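Local structure of leucine aminopeptidase 2, chloroplastic (5LHJ) at residues P238-P247 with G302-L313. The protein is an M17-family metalloaminopeptidase that takes part in the maturation of the peptide antibiotic bottromycin, probably by removing an unsubstituted N-terminal residue. Sequence-based numbering, arbitrary orientation.
Sequences PRYVELTYDP and GLPLRVRGHLPL
Residues 239-245 and 306-313 pair as neighbouring antiparallel strands in the mixed sheet of the M17 catalytic domain, from Arg239 beside Leu313 to Tyr245 beside Val307. Strand 239-245 is flanked on its other edge by strand 210-214. Strand 306-316 is flanked by strand 255-263, to which it is parallel and from which helix 286-301 makes a beta-alpha-beta crossover. The ladder is regular: Arg239, Val241, Leu243 and Tyr245 each exchange two backbone bonds with their partners, Gly309 N donating to Leu243 O at 2.7 Å. Val241, Leu243, Leu311 and Val307 share one face, covered by helices 193-207 and 286-301; there Val241 CG2 meets Leu313 CD1 at 4.1 Å.

The opposite face carries a polar cluster around the buried carboxylate of Glu242. Its OE2 accepts from Tyr240 OH at 2.6 Å and from His310 ND1 at 3.1 Å, the two donors approaching from opposite faces of the carboxylate, whose plane stands 83° to the imidazole. Arg356 forms a salt bridge to the same oxygen, so several groups fix the carboxylate and probably favour its negative charge. The chain, extended beyond CG (chi2 178°), carries the carboxylate out to Arg308, whose NH1 forms a salt bridge with OE1 at 3.6 Å by charge alone, the oxygen lying well out of the guanidinium plane. Bends at chi2 and chi3 of Arg308 fold its side chain back across Thr244, where NE donates to OG1 through a bent bond (142°) whose very short modelled length is doubtful.

Near Gly302, Tyr245 OH approaches Leu303 O, which lies at the ring's edge, while Pro247 CD sits over one ring face. Asp246 OD2 finishes the contact over a face of the Arg306 guanidinium, 3.0 Å from NE, with no N-H directed at it.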
# COMPACT_ATOMS: atom_id res chain seq x y z
N PRO A 238 30.60 16.01 -4.14
CA PRO A 238 29.94 16.90 -5.08
C PRO A 238 30.94 17.78 -5.84
O PRO A 238 32.13 17.83 -5.49
CB PRO A 238 29.03 17.75 -4.19
CG PRO A 238 29.75 17.79 -2.88
CD PRO A 238 30.41 16.44 -2.74
N ARG A 239 30.45 18.39 -6.92
CA ARG A 239 31.23 19.31 -7.76
C ARG A 239 30.34 20.48 -8.10
O ARG A 239 29.11 20.35 -8.15
CB ARG A 239 31.69 18.62 -9.05
CG ARG A 239 32.68 17.48 -8.88
CD ARG A 239 34.06 18.01 -8.51
NE ARG A 239 35.10 16.98 -8.37
CZ ARG A 239 35.46 16.37 -7.24
NH1 ARG A 239 34.84 16.62 -6.08
NH2 ARG A 239 36.47 15.51 -7.26
N TYR A 240 30.95 21.62 -8.37
CA TYR A 240 30.24 22.75 -8.95
C TYR A 240 31.05 23.27 -10.12
O TYR A 240 32.26 23.51 -9.97
CB TYR A 240 30.02 23.85 -7.92
CG TYR A 240 29.35 25.07 -8.46
CD1 TYR A 240 28.01 25.02 -8.86
CD2 TYR A 240 30.04 26.27 -8.58
CE1 TYR A 240 27.38 26.15 -9.38
CE2 TYR A 240 29.42 27.41 -9.08
CZ TYR A 240 28.09 27.35 -9.48
OH TYR A 240 27.48 28.48 -9.97
N VAL A 241 30.39 23.43 -11.27
CA VAL A 241 31.07 23.84 -12.51
C VAL A 241 30.42 25.10 -13.08
O VAL A 241 29.19 25.20 -13.17
CB VAL A 241 31.08 22.71 -13.58
CG1 VAL A 241 31.91 23.12 -14.80
CG2 VAL A 241 31.64 21.43 -12.98
N GLU A 242 31.26 26.06 -13.47
CA GLU A 242 30.79 27.23 -14.20
C GLU A 242 31.45 27.23 -15.58
O GLU A 242 32.66 27.04 -15.70
CB GLU A 242 31.03 28.54 -13.43
CG GLU A 242 29.98 28.74 -12.35
CD GLU A 242 30.15 29.98 -11.49
OE1 GLU A 242 31.24 30.60 -11.49
OE2 GLU A 242 29.18 30.33 -10.78
N LEU A 243 30.62 27.43 -16.59
CA LEU A 243 30.98 27.20 -17.99
C LEU A 243 30.50 28.45 -18.72
O LEU A 243 29.31 28.71 -18.72
CB LEU A 243 30.26 25.93 -18.49
CG LEU A 243 30.47 25.39 -19.90
CD1 LEU A 243 31.90 24.94 -20.07
CD2 LEU A 243 29.53 24.23 -20.20
N THR A 244 31.41 29.23 -19.31
CA THR A 244 31.05 30.52 -19.90
C THR A 244 31.38 30.66 -21.41
O THR A 244 32.52 30.44 -21.83
CB THR A 244 31.72 31.67 -19.13
OG1 THR A 244 31.43 31.54 -17.74
CG2 THR A 244 31.22 33.02 -19.61
N TYR A 245 30.36 31.06 -22.18
CA TYR A 245 30.52 31.46 -23.57
C TYR A 245 30.59 32.98 -23.64
O TYR A 245 29.64 33.68 -23.27
CB TYR A 245 29.36 30.95 -24.41
CG TYR A 245 29.33 31.47 -25.84
CD1 TYR A 245 30.29 31.07 -26.77
CD2 TYR A 245 28.32 32.34 -26.26
CE1 TYR A 245 30.26 31.54 -28.08
CE2 TYR A 245 28.28 32.81 -27.57
CZ TYR A 245 29.24 32.41 -28.47
OH TYR A 245 29.19 32.88 -29.78
N ASP A 246 31.73 33.49 -24.12
CA ASP A 246 31.99 34.93 -24.12
C ASP A 246 32.64 35.28 -25.44
O ASP A 246 33.85 35.44 -25.49
CB ASP A 246 32.90 35.29 -22.93
CG ASP A 246 32.71 36.72 -22.44
OD1 ASP A 246 32.21 37.59 -23.20
OD2 ASP A 246 33.06 36.98 -21.27
N PRO A 247 31.84 35.44 -26.51
CA PRO A 247 32.37 35.54 -27.88
C PRO A 247 33.11 36.85 -28.17
O PRO A 247 32.64 37.90 -27.75
CB PRO A 247 31.11 35.46 -28.73
CG PRO A 247 30.07 36.13 -27.90
CD PRO A 247 30.43 35.88 -26.46
N GLY A 302 27.64 31.19 -33.21
CA GLY A 302 28.23 32.52 -33.12
C GLY A 302 27.26 33.62 -32.73
O GLY A 302 27.24 34.68 -33.35
N LEU A 303 26.45 33.37 -31.69
CA LEU A 303 25.49 34.37 -31.22
C LEU A 303 26.20 35.50 -30.49
O LEU A 303 27.13 35.23 -29.73
CB LEU A 303 24.46 33.75 -30.27
CG LEU A 303 23.54 32.68 -30.82
CD1 LEU A 303 22.56 32.26 -29.74
CD2 LEU A 303 22.80 33.18 -32.05
N PRO A 304 25.77 36.76 -30.71
CA PRO A 304 26.33 37.92 -30.01
C PRO A 304 25.70 38.07 -28.62
O PRO A 304 24.92 38.98 -28.37
CB PRO A 304 25.96 39.09 -30.94
CG PRO A 304 24.63 38.68 -31.49
CD PRO A 304 24.73 37.19 -31.68
N LEU A 305 26.06 37.14 -27.73
CA LEU A 305 25.42 37.00 -26.43
C LEU A 305 26.37 36.28 -25.50
O LEU A 305 26.93 35.25 -25.86
CB LEU A 305 24.14 36.16 -26.59
CG LEU A 305 23.20 36.00 -25.41
CD1 LEU A 305 22.54 37.33 -25.10
CD2 LEU A 305 22.13 34.95 -25.69
N ARG A 306 26.55 36.83 -24.30
CA ARG A 306 27.35 36.19 -23.27
C ARG A 306 26.44 35.24 -22.49
O ARG A 306 25.37 35.65 -22.06
CB ARG A 306 27.93 37.23 -22.33
CG ARG A 306 28.93 36.70 -21.34
CD ARG A 306 29.52 37.87 -20.56
NE ARG A 306 30.60 37.47 -19.67
CZ ARG A 306 31.19 38.27 -18.77
NH1 ARG A 306 30.81 39.54 -18.63
NH2 ARG A 306 32.17 37.78 -18.01
N VAL A 307 26.86 34.00 -22.32
CA VAL A 307 26.06 33.00 -21.59
C VAL A 307 26.93 32.26 -20.59
O VAL A 307 27.98 31.73 -20.94
CB VAL A 307 25.38 31.99 -22.55
CG1 VAL A 307 24.40 31.11 -21.78
CG2 VAL A 307 24.66 32.72 -23.68
N ARG A 308 26.48 32.24 -19.33
CA ARG A 308 27.16 31.52 -18.27
C ARG A 308 26.30 30.35 -17.78
O ARG A 308 25.16 30.57 -17.38
CB ARG A 308 27.44 32.48 -17.12
CG ARG A 308 27.80 31.85 -15.79
CD ARG A 308 29.20 31.27 -15.68
NE ARG A 308 30.22 32.32 -15.74
CZ ARG A 308 30.53 33.18 -14.77
NH1 ARG A 308 29.87 33.16 -13.60
NH2 ARG A 308 31.50 34.08 -14.97
N GLY A 309 26.88 29.16 -17.75
CA GLY A 309 26.27 27.97 -17.15
C GLY A 309 26.74 27.77 -15.72
O GLY A 309 27.92 27.99 -15.42
N HIS A 310 25.82 27.37 -14.84
CA HIS A 310 26.07 27.16 -13.42
C HIS A 310 25.52 25.77 -13.10
O HIS A 310 24.31 25.54 -13.23
CB HIS A 310 25.33 28.20 -12.57
CG HIS A 310 25.55 29.63 -12.99
ND1 HIS A 310 26.48 30.45 -12.38
CD2 HIS A 310 24.93 30.39 -13.91
CE1 HIS A 310 26.43 31.65 -12.92
NE2 HIS A 310 25.49 31.65 -13.85
N LEU A 311 26.40 24.85 -12.72
CA LEU A 311 26.09 23.41 -12.72
C LEU A 311 26.49 22.70 -11.40
O LEU A 311 27.62 22.25 -11.25
CB LEU A 311 26.78 22.72 -13.91
CG LEU A 311 26.41 23.34 -15.27
CD1 LEU A 311 27.50 23.17 -16.29
CD2 LEU A 311 25.07 22.81 -15.76
N PRO A 312 25.55 22.61 -10.44
CA PRO A 312 25.78 21.82 -9.23
C PRO A 312 25.57 20.33 -9.47
O PRO A 312 24.51 19.93 -9.99
CB PRO A 312 24.73 22.38 -8.26
CG PRO A 312 23.59 22.79 -9.14
CD PRO A 312 24.23 23.28 -10.42
N LEU A 313 26.58 19.53 -9.11
CA LEU A 313 26.62 18.10 -9.39
C LEU A 313 26.76 17.31 -8.10
O LEU A 313 27.66 17.58 -7.31
CB LEU A 313 27.79 17.78 -10.33
CG LEU A 313 28.02 18.69 -11.53
CD1 LEU A 313 29.20 18.19 -12.35
CD2 LEU A 313 26.81 18.78 -12.43